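Local coordinates for DUF5624 domain-containing protein (Legionella pneumophila subsp. pneumophila, PDB 4JX2) that is of unknown function but is probably secreted, and forms a two-fold symmetric pair in the crystal, at the interface of chains A and B. Sequence-based numbering; all coordinates share one arbitrary frame. Chains: chain A/B, hypothetical protein.

The interface of chains A and B. Residues chain A 333, 337; chain B 378-380.
Helix 315-339 of chain A, through A:Arg333 and A:Asn337, meets the C-terminal end of helix 366-378 of chain B and the loop that follows it, B:Glu379 and B:Pro380. Both chains belong to the DUF5624 family, and this patch is part of a two-fold symmetric interface, so a twin contact exists with the chains exchanged; the pairing may or may not persist in solution. A:Arg333 supplies most of chain A's share, 58 Å² of its surface being hidden by chain B. Its CG lies anti to its own carbonyl carbon (chi1 -66°) and the chain then runs extended to NE, which carries the guanidinium on to the loop; on the way CG of A:Arg333 passes 3.2 Å from the carbonyl O of B:Ala378. There NH1 of A:Arg333 makes a long salt bridge, 3.6 Å, to carboxylate oxygen OE2 of B:Glu379. The guanidinium and carboxylate planes are turned 66° apart, which argues against a flat, two-pronged pairing. B:Glu379 reaches this position by a bend at chi2 (-59°). CD and CG of B:Pro380 lie over one face of the guanidinium, CD 3.7 Å from CZ of A:Arg333, and CD and CG of B:Pro380 each lie 3.5 Å from NH2 of A:Arg333. A:Asn337, one turn further along the helix, is poorly ordered and contributes little: its OD1 comes no nearer than 4.4 Å to CB of B:Ala378.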
loop_
_atom_site.group_PDB
_atom_site.type_symbol
_atom_site.label_atom_id
_atom_site.label_comp_id
_atom_site.label_asym_id
_atom_site.label_seq_id
_atom_site.Cartn_x
_atom_site.Cartn_y
_atom_site.Cartn_z
ATOM N N ARG A 333 3.643 -17.216 2.940
ATOM C CA ARG A 333 5.114 -17.293 2.786
ATOM C C ARG A 333 5.561 -18.715 2.922
ATOM O O ARG A 333 6.414 -19.170 2.168
ATOM C CB ARG A 333 5.886 -16.455 3.819
ATOM C CG ARG A 333 5.739 -14.951 3.754
ATOM C CD ARG A 333 6.789 -14.346 4.677
ATOM N NE ARG A 333 6.578 -12.925 4.979
ATOM C CZ ARG A 333 7.012 -11.929 4.215
ATOM N NH1 ARG A 333 7.634 -12.184 3.068
ATOM N NH2 ARG A 333 6.807 -10.668 4.579
ATOM N N ASN A 337 7.208 -21.182 -0.040
ATOM C CA ASN A 337 8.543 -21.728 0.127
ATOM C C ASN A 337 8.554 -23.206 0.349
ATOM O O ASN A 337 9.450 -23.857 -0.171
ATOM C CB ASN A 337 9.304 -21.013 1.238
ATOM C CG ASN A 337 9.824 -19.664 0.751
ATOM O OD1 ASN A 337 9.120 -18.630 0.816
ATOM N ND2 ASN A 337 11.024 -19.664 0.140
ATOM N N ALA B 378 4.076 -15.611 -2.137
ATOM C CA ALA B 378 4.886 -15.439 -0.910
ATOM C C ALA B 378 4.857 -14.025 -0.328
ATOM O O ALA B 378 4.844 -13.888 0.905
ATOM C CB ALA B 378 6.335 -15.826 -1.170
ATOM N N GLU B 379 4.878 -12.988 -1.203
ATOM C CA GLU B 379 4.966 -11.587 -0.815
ATOM C C GLU B 379 3.636 -10.908 -0.388
ATOM O O GLU B 379 2.687 -10.823 -1.176
ATOM C CB GLU B 379 5.612 -10.797 -1.933
ATOM C CG GLU B 379 7.083 -11.107 -2.054
ATOM C CD GLU B 379 7.856 -10.803 -0.792
ATOM O OE1 GLU B 379 7.675 -9.693 -0.236
ATOM O OE2 GLU B 379 8.593 -11.704 -0.328
ATOM N N PRO B 380 3.597 -10.346 0.855
ATOM C CA PRO B 380 2.353 -9.706 1.342
ATOM C C PRO B 380 1.887 -8.535 0.487
ATOM O O PRO B 380 0.690 -8.244 0.444
ATOM C CB PRO B 380 2.725 -9.219 2.749
ATOM C CG PRO B 380 4.234 -9.190 2.775
ATOM C CD PRO B 380 4.651 -10.329 1.899
#